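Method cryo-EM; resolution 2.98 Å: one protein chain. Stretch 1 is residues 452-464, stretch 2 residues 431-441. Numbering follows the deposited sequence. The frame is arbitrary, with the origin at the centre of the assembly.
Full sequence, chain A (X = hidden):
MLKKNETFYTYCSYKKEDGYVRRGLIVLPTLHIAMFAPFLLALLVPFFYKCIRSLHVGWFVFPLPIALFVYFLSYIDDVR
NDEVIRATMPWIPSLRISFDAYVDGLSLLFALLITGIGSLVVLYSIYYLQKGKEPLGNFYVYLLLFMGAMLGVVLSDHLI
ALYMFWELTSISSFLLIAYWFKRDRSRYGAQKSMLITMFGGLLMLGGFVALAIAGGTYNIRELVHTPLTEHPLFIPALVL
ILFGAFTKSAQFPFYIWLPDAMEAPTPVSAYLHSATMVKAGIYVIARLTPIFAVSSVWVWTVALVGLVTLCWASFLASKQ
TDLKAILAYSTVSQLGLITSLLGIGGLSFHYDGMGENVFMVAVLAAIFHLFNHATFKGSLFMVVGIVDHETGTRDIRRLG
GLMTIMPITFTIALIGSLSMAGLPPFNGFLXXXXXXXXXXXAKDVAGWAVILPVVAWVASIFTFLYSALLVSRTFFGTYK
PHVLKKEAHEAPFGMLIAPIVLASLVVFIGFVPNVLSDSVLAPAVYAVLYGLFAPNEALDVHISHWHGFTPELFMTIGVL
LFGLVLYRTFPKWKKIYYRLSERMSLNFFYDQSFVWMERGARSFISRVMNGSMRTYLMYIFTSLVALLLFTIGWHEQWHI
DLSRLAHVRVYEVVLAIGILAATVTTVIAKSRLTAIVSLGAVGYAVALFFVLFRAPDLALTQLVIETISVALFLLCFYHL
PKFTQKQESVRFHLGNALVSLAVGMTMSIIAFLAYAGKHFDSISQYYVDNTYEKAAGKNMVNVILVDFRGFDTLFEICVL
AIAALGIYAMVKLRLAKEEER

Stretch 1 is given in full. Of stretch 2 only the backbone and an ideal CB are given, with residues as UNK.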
ATOM      1  N   LEU A 452      95.350 -32.312  71.824  1.00137.41           N
ATOM      2  CA  LEU A 452      95.504 -31.928  70.417  1.00130.07           C
ATOM      3  C   LEU A 452      96.866 -32.155  69.741  1.00127.51           C
ATOM      4  O   LEU A 452      96.861 -32.575  68.578  1.00125.39           O
ATOM      5  CB  LEU A 452      95.113 -30.456  70.237  1.00128.23           C
ATOM      6  CG  LEU A 452      93.660 -30.089  70.539  1.00136.21           C
ATOM      7  CD1 LEU A 452      93.442 -28.602  70.317  1.00131.79           C
ATOM      8  CD2 LEU A 452      92.686 -30.922  69.724  1.00139.08           C
ATOM      9  N   PRO A 453      98.039 -31.883  70.354  1.00129.12           N
ATOM     10  CA  PRO A 453      99.278 -32.074  69.573  1.00118.14           C
ATOM     11  C   PRO A 453      99.643 -33.526  69.331  1.00 96.41           C
ATOM     12  O   PRO A 453     100.079 -33.855  68.218  1.00 98.25           O
ATOM     13  CB  PRO A 453     100.345 -31.366  70.420  1.00120.87           C
ATOM     14  CG  PRO A 453      99.605 -30.443  71.280  1.00124.80           C
ATOM     15  CD  PRO A 453      98.358 -31.179  71.612  1.00129.13           C
ATOM     16  N   VAL A 454      99.469 -34.400  70.330  1.00 91.63           N
ATOM     17  CA  VAL A 454      99.920 -35.786  70.210  1.00102.36           C
ATOM     18  C   VAL A 454      99.124 -36.520  69.135  1.00107.00           C
ATOM     19  O   VAL A 454      99.683 -37.322  68.371  1.00114.70           O
ATOM     20  CB  VAL A 454      99.870 -36.491  71.585  1.00105.21           C
ATOM     21  CG1 VAL A 454      98.473 -36.482  72.198  1.00 90.92           C
ATOM     22  CG2 VAL A 454     100.407 -37.920  71.493  1.00101.46           C
ATOM     23  N   VAL A 455      97.836 -36.180  69.001  1.00104.71           N
ATOM     24  CA  VAL A 455      97.008 -36.647  67.889  1.00101.42           C
ATOM     25  C   VAL A 455      97.623 -36.212  66.564  1.00 87.05           C
ATOM     26  O   VAL A 455      97.896 -37.038  65.682  1.00 73.55           O
ATOM     27  CB  VAL A 455      95.569 -36.127  68.049  1.00103.78           C
ATOM     28  CG1 VAL A 455      94.737 -36.478  66.860  1.00 96.07           C
ATOM     29  CG2 VAL A 455      94.940 -36.715  69.295  1.00105.59           C
ATOM     30  N   ALA A 456      97.949 -34.914  66.464  1.00 87.72           N
ATOM     31  CA  ALA A 456      98.660 -34.391  65.300  1.00 91.86           C
ATOM     32  C   ALA A 456      99.999 -35.088  65.112  1.00 94.34           C
ATOM     33  O   ALA A 456     100.388 -35.394  63.975  1.00 93.27           O
ATOM     34  CB  ALA A 456      98.864 -32.884  65.447  1.00 91.27           C
ATOM     35  N   TRP A 457     100.654 -35.438  66.229  1.00 99.95           N
ATOM     36  CA  TRP A 457     101.939 -36.123  66.174  1.00 91.30           C
ATOM     37  C   TRP A 457     101.817 -37.480  65.496  1.00 73.55           C
ATOM     38  O   TRP A 457     102.626 -37.806  64.615  1.00 64.40           O
ATOM     39  CB  TRP A 457     102.510 -36.276  67.581  1.00102.51           C
ATOM     40  CG  TRP A 457     103.800 -37.002  67.601  1.00109.92           C
ATOM     41  CD1 TRP A 457     105.006 -36.546  67.171  1.00107.56           C
ATOM     42  CD2 TRP A 457     104.006 -38.352  68.017  1.00114.03           C
ATOM     43  NE1 TRP A 457     105.962 -37.518  67.328  1.00109.55           N
ATOM     44  CE2 TRP A 457     105.368 -38.642  67.838  1.00111.84           C
ATOM     45  CE3 TRP A 457     103.170 -39.340  68.537  1.00109.48           C
ATOM     46  CZ2 TRP A 457     105.912 -39.879  68.161  1.00107.86           C
ATOM     47  CZ3 TRP A 457     103.707 -40.565  68.852  1.00107.61           C
ATOM     48  CH2 TRP A 457     105.064 -40.822  68.670  1.00108.29           C
ATOM     49  N   VAL A 458     100.755 -38.240  65.806  1.00 72.36           N
ATOM     50  CA  VAL A 458     100.680 -39.557  65.186  1.00 78.67           C
ATOM     51  C   VAL A 458     100.282 -39.416  63.732  1.00101.57           C
ATOM     52  O   VAL A 458     100.621 -40.294  62.923  1.00104.21           O
ATOM     53  CB  VAL A 458      99.737 -40.542  65.913  1.00 82.03           C
ATOM     54  CG1 VAL A 458     100.083 -40.646  67.378  1.00 95.48           C
ATOM     55  CG2 VAL A 458      98.273 -40.221  65.711  1.00 86.55           C
ATOM     56  N   ALA A 459      99.657 -38.276  63.376  1.00103.65           N
ATOM     57  CA  ALA A 459      99.380 -37.970  61.979  1.00 91.70           C
ATOM     58  C   ALA A 459     100.669 -37.929  61.178  1.00 77.64           C
ATOM     59  O   ALA A 459     100.758 -38.550  60.108  1.00 68.73           O
ATOM     60  CB  ALA A 459      98.636 -36.642  61.868  1.00 93.98           C
ATOM     61  N   SER A 460     101.711 -37.307  61.750  1.00 79.85           N
ATOM     62  CA  SER A 460     102.993 -37.236  61.065  1.00 73.89           C
ATOM     63  C   SER A 460     103.603 -38.615  60.900  1.00 57.71           C
ATOM     64  O   SER A 460     104.182 -38.892  59.839  1.00 51.44           O
ATOM     65  CB  SER A 460     103.949 -36.317  61.811  1.00 90.54           C
ATOM     66  OG  SER A 460     105.185 -36.241  61.129  1.00103.99           O
ATOM     67  N   ILE A 461     103.393 -39.497  61.892  1.00 56.48           N
ATOM     68  CA  ILE A 461     103.817 -40.894  61.787  1.00 62.18           C
ATOM     69  C   ILE A 461     103.201 -41.525  60.558  1.00 58.61           C
ATOM     70  O   ILE A 461     103.911 -42.019  59.666  1.00 50.75           O
ATOM     71  CB  ILE A 461     103.418 -41.677  63.050  1.00 74.75           C
ATOM     72  CG1 ILE A 461     104.095 -41.108  64.290  1.00 78.03           C
ATOM     73  CG2 ILE A 461     103.741 -43.154  62.873  1.00 70.33           C
ATOM     74  CD1 ILE A 461     105.565 -41.260  64.265  1.00 71.21           C
ATOM     75  N   PHE A 462     101.875 -41.364  60.437  1.00 61.64           N
ATOM     76  CA  PHE A 462     101.117 -41.927  59.333  1.00 63.11           C
ATOM     77  C   PHE A 462     101.605 -41.349  58.020  1.00 56.93           C
ATOM     78  O   PHE A 462     101.809 -42.095  57.048  1.00 50.37           O
ATOM     79  CB  PHE A 462      99.634 -41.629  59.541  1.00 71.06           C
ATOM     80  CG  PHE A 462      99.048 -42.259  60.780  1.00 94.45           C
ATOM     81  CD1 PHE A 462      99.575 -43.424  61.313  1.00 94.71           C
ATOM     82  CD2 PHE A 462      97.998 -41.642  61.444  1.00105.51           C
ATOM     83  CE1 PHE A 462      99.042 -43.981  62.460  1.00 97.39           C
ATOM     84  CE2 PHE A 462      97.462 -42.195  62.592  1.00103.01           C
ATOM     85  CZ  PHE A 462      97.986 -43.363  63.101  1.00 95.78           C
ATOM     86  N   THR A 463     101.950 -40.045  58.052  1.00 57.54           N
ATOM     87  CA  THR A 463     102.436 -39.332  56.878  1.00 56.93           C
ATOM     88  C   THR A 463     103.660 -40.017  56.310  1.00 56.18           C
ATOM     89  O   THR A 463     103.620 -40.517  55.168  1.00 49.28           O
ATOM     90  CB  THR A 463     102.749 -37.881  57.236  1.00 51.82           C
ATOM     91  OG1 THR A 463     101.569 -37.249  57.743  1.00 57.01           O
ATOM     92  CG2 THR A 463     103.213 -37.134  56.015  1.00 37.28           C
ATOM     93  N   PHE A 464     104.654 -40.248  57.191  1.00 65.84           N
ATOM     94  CA  PHE A 464     105.943 -40.794  56.783  1.00 61.65           C
ATOM     95  C   PHE A 464     105.759 -42.140  56.126  1.00 59.91           C
ATOM     96  O   PHE A 464     106.322 -42.377  55.045  1.00 65.88           O
ATOM     97  CB  PHE A 464     106.877 -40.910  57.986  1.00 66.61           C
ATOM     98  CG  PHE A 464     108.252 -41.402  57.639  1.00 88.04           C
ATOM     99  CD1 PHE A 464     109.191 -40.547  57.089  1.00 99.02           C
ATOM    100  CD2 PHE A 464     108.606 -42.726  57.854  1.00 92.56           C
ATOM    101  CE1 PHE A 464     110.457 -41.002  56.767  1.00 97.28           C
ATOM    102  CE2 PHE A 464     109.865 -43.186  57.531  1.00 92.63           C
ATOM    103  CZ  PHE A 464     110.791 -42.323  56.988  1.00 92.17           C
ATOM    104  N   UNK A 431     108.466 -26.616  57.759  1.00148.53           N
ATOM    105  CA  UNK A 431     107.018 -26.777  57.825  1.00155.57           C
ATOM    106  C   UNK A 431     106.602 -27.578  59.052  1.00148.67           C
ATOM    107  O   UNK A 431     105.754 -27.135  59.837  1.00150.16           O
ATOM    108  CB  UNK A 431     106.502 -27.458  56.556  1.00155.57           C
ATOM    109  N   UNK A 432     107.231 -28.736  59.266  1.00139.27           N
ATOM    110  CA  UNK A 432     106.829 -29.567  60.391  1.00136.96           C
ATOM    111  C   UNK A 432     107.297 -29.004  61.726  1.00133.46           C
ATOM    112  O   UNK A 432     106.577 -29.138  62.720  1.00135.89           O
ATOM    113  CB  UNK A 432     107.372 -30.986  60.211  1.00136.96           C
ATOM    114  N   UNK A 433     108.460 -28.342  61.783  1.00130.13           N
ATOM    115  CA  UNK A 433     108.889 -27.809  63.074  1.00135.06           C
ATOM    116  C   UNK A 433     108.052 -26.598  63.468  1.00136.59           C
ATOM    117  O   UNK A 433     107.725 -26.430  64.648  1.00135.42           O
ATOM    118  CB  UNK A 433     110.372 -27.433  63.032  1.00135.06           C
ATOM    119  N   UNK A 434     107.632 -25.782  62.493  1.00133.27           N
ATOM    120  CA  UNK A 434     106.733 -24.687  62.825  1.00128.61           C
ATOM    121  C   UNK A 434     105.332 -25.198  63.136  1.00132.88           C
ATOM    122  O   UNK A 434     104.641 -24.609  63.974  1.00131.98           O
ATOM    123  CB  UNK A 434     106.682 -23.676  61.678  1.00128.61           C
ATOM    124  N   UNK A 435     104.926 -26.320  62.529  1.00129.08           N
ATOM    125  CA  UNK A 435     103.645 -26.935  62.869  1.00126.86           C
ATOM    126  C   UNK A 435     103.630 -27.447  64.305  1.00130.57           C
ATOM    127  O   UNK A 435     102.690 -27.167  65.059  1.00128.45           O
ATOM    128  CB  UNK A 435     103.337 -28.082  61.904  1.00126.86           C
ATOM    129  N   UNK A 436     104.668 -28.192  64.708  1.00129.48           N
ATOM    130  CA  UNK A 436     104.711 -28.688  66.081  1.00129.61           C
ATOM    131  C   UNK A 436     104.939 -27.564  67.086  1.00125.34           C
ATOM    132  O   UNK A 436     104.432 -27.639  68.212  1.00124.43           O
ATOM    133  CB  UNK A 436     105.810 -29.743  66.225  1.00129.61           C
ATOM    134  N   UNK A 437     105.671 -26.512  66.703  1.00118.40           N
ATOM    135  CA  UNK A 437     105.844 -25.364  67.584  1.00113.74           C
ATOM    136  C   UNK A 437     104.530 -24.617  67.779  1.00124.45           C
ATOM    137  O   UNK A 437     104.218 -24.174  68.890  1.00125.03           O
ATOM    138  CB  UNK A 437     106.909 -24.419  67.023  1.00113.74           C
ATOM    139  N   UNK A 438     103.731 -24.498  66.715  1.00121.61           N
ATOM    140  CA  UNK A 438     102.441 -23.830  66.825  1.00111.52           C
ATOM    141  C   UNK A 438     101.442 -24.672  67.606  1.00110.74           C
ATOM    142  O   UNK A 438     100.617 -24.130  68.349  1.00111.31           O
ATOM    143  CB  UNK A 438     101.887 -23.516  65.434  1.00111.52           C
ATOM    144  N   UNK A 439     101.499 -25.996  67.459  1.00111.39           N
ATOM    145  CA  UNK A 439     100.537 -26.838  68.157  1.00113.13           C
ATOM    146  C   UNK A 439     100.883 -27.041  69.626  1.00121.35           C
ATOM    147  O   UNK A 439      99.972 -27.167  70.450  1.00123.35           O
ATOM    148  CB  UNK A 439     100.440 -28.198  67.462  1.00113.13           C
ATOM    149  N   UNK A 440     102.170 -27.071  69.983  1.00124.12           N
ATOM    150  CA  UNK A 440     102.516 -27.256  71.389  1.00124.90           C
ATOM    151  C   UNK A 440     102.270 -25.998  72.210  1.00126.28           C
ATOM    152  O   UNK A 440     101.951 -26.093  73.400  1.00125.90           O
ATOM    153  CB  UNK A 440     103.981 -27.679  71.518  1.00124.90           C
ATOM    154  N   UNK A 441     102.400 -24.822  71.608  1.00128.02           N
ATOM    155  CA  UNK A 441     102.149 -23.593  72.348  1.00133.60           C
ATOM    156  C   UNK A 441     100.679 -23.200  72.359  1.00131.31           C
ATOM    157  O   UNK A 441     100.330 -22.190  72.980  1.00126.79           O
ATOM    158  CB  UNK A 441     102.979 -22.453  71.755  1.00133.60           C
TER

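The two helices run nearly antiparallel, at 159°, with axes 9.5 Å apart at their closest. The CA atoms come nearest where position 439 meets Pro453, at 5.6 Å, and stand 8.6 Å apart between position 432 and Ser460. A small side chain at the first site can already touch stretch 1, whereas at the second only a longer one would reach across.

Position 431 is helical and its CB is out of reach, so stretch 1 sets no preference; it is Ser431, whose OG is hydrogen-bonded elsewhere in the structure.

At 432 CA-to-CB points toward stretch 1, yet nothing lies within 5.5 Å of the ideal CB. Ser460 and Thr463 offer hydroxyl and methyl groups, so a long polar or flexible chain would suit. Lys432 spans the gap: NZ lies 3.8 Å from Ser460 OG, too far to count as a hydrogen bond, and 4.1 Å from Thr463 CG2. The amine is satisfied elsewhere.

Positions 433 and 434 are out of reach and tolerate most helix formers; they are Glu433 and Met434.

Position 435 points toward stretch 1 across open space, with the small Ala456 beyond. A large apolar or aromatic group would fill it. Phe435, with chi1 t, brings CZ to 3.8 Å from Ala456 CB.

At 436 the CB points sideways, and Trp457 and Ser460 lie beyond its immediate reach. A long apolar chain or an aromatic ring could bend in. Phe436, with chi1 m, does so: its ring edge meets the neighbouring helix, CE1 3.9 Å from Trp457 CA and CZ 3.9 Å from Ser460 CB. Its ring and the five-membered ring of Trp457 form an oblique aromatic pair, centroids 6.0 Å apart and planes at 53°.

Positions 437 and 438 are out of reach, leaving the choice open. Thr437 OG1 donates to Glu433 O at 2.5 Å, within its own helix; Ala438 adds no contact.

Position 439 is the tight one: its ideal CB is 4.3 Å from Pro453 CB and 5.3 Å from Ala456 CB. Alanine would fit, as would a longer chain that turns aside. Met439 starts toward stretch 1 but its end leads away; its O lies 3.4 Å from Pro453 CG.

At 440 the CB points sideways, 5.2 Å from Pro453 CG, which favours a branched or flexible apolar chain. Leu440, chi1 m and chi2 t, places CD2 3.8 Å from Pro453 CB.

Position 441 points away, so polar or charged groups are unopposed; it is Arg441, on the surface, its backbone N weakly bonded to Thr437 O at 3.3 Å.

Stretch 2, residues 431-441: SKEMFFTAMLR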
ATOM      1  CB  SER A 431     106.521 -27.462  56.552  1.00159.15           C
ATOM      2  OG  SER A 431     106.785 -26.675  55.406  1.00158.73           O
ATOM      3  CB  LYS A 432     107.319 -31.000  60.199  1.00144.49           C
ATOM      4  CG  LYS A 432     106.606 -31.718  59.064  1.00151.51           C
ATOM      5  CD  LYS A 432     105.140 -31.951  59.410  1.00141.69           C
ATOM      6  CE  LYS A 432     104.384 -32.608  58.267  1.00130.30           C
ATOM      7  NZ  LYS A 432     104.811 -34.011  58.039  1.00126.38           N
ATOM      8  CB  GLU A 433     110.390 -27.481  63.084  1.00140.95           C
ATOM      9  CG  GLU A 433     110.892 -26.307  62.241  1.00154.96           C
ATOM     10  CD  GLU A 433     110.885 -24.984  62.979  1.00159.08           C
ATOM     11  OE1 GLU A 433     110.762 -24.995  64.223  1.00157.08           O
ATOM     12  OE2 GLU A 433     111.029 -23.937  62.315  1.00156.70           O
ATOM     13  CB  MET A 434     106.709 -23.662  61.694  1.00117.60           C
ATOM     14  CG  MET A 434     108.012 -22.906  61.542  1.00117.48           C
ATOM     15  SD  MET A 434     108.022 -21.718  60.195  1.00117.44           S
ATOM     16  CE  MET A 434     107.037 -20.423  60.930  1.00111.06           C
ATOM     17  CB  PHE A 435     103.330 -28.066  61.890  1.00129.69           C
ATOM     18  CG  PHE A 435     102.075 -28.821  62.226  1.00145.67           C
ATOM     19  CD1 PHE A 435     100.833 -28.224  62.083  1.00147.75           C
ATOM     20  CD2 PHE A 435     102.138 -30.136  62.663  1.00145.65           C
ATOM     21  CE1 PHE A 435      99.673 -28.911  62.390  1.00144.98           C
ATOM     22  CE2 PHE A 435     100.982 -30.835  62.967  1.00146.55           C
ATOM     23  CZ  PHE A 435      99.747 -30.219  62.831  1.00146.40           C
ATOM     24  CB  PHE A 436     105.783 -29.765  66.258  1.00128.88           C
ATOM     25  CG  PHE A 436     105.478 -31.056  65.552  1.00130.72           C
ATOM     26  CD1 PHE A 436     104.366 -31.804  65.903  1.00133.31           C
ATOM     27  CD2 PHE A 436     106.354 -31.574  64.616  1.00128.49           C
ATOM     28  CE1 PHE A 436     104.092 -33.002  65.273  1.00133.69           C
ATOM     29  CE2 PHE A 436     106.091 -32.770  63.981  1.00130.96           C
ATOM     30  CZ  PHE A 436     104.960 -33.487  64.311  1.00136.16           C
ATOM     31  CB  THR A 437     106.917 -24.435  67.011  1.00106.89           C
ATOM     32  OG1 THR A 437     108.128 -25.173  66.817  1.00112.05           O
ATOM     33  CG2 THR A 437     107.206 -23.281  67.957  1.00106.63           C
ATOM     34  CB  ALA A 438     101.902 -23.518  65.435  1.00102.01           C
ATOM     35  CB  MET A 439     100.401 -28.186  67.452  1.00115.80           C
ATOM     36  CG  MET A 439      99.671 -28.080  66.131  1.00129.97           C
ATOM     37  SD  MET A 439      97.999 -27.462  66.400  1.00150.94           S
ATOM     38  CE  MET A 439      97.471 -27.132  64.726  1.00147.83           C
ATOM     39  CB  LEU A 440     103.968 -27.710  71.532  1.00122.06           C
ATOM     40  CG  LEU A 440     104.243 -29.166  71.150  1.00118.73           C
ATOM     41  CD1 LEU A 440     105.729 -29.470  71.186  1.00116.65           C
ATOM     42  CD2 LEU A 440     103.484 -30.099  72.077  1.00105.40           C
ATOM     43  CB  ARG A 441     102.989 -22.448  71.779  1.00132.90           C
ATOM     44  CG  ARG A 441     104.481 -22.715  71.838  1.00132.82           C
ATOM     45  CD  ARG A 441     104.951 -22.872  73.274  1.00136.44           C
ATOM     46  NE  ARG A 441     106.386 -23.118  73.357  1.00136.86           N
ATOM     47  CZ  ARG A 441     107.020 -23.460  74.473  1.00135.62           C
ATOM     48  NH1 ARG A 441     106.344 -23.609  75.603  1.00135.25           N
ATOM     49  NH2 ARG A 441     108.329 -23.667  74.457  1.00132.25           N
TER
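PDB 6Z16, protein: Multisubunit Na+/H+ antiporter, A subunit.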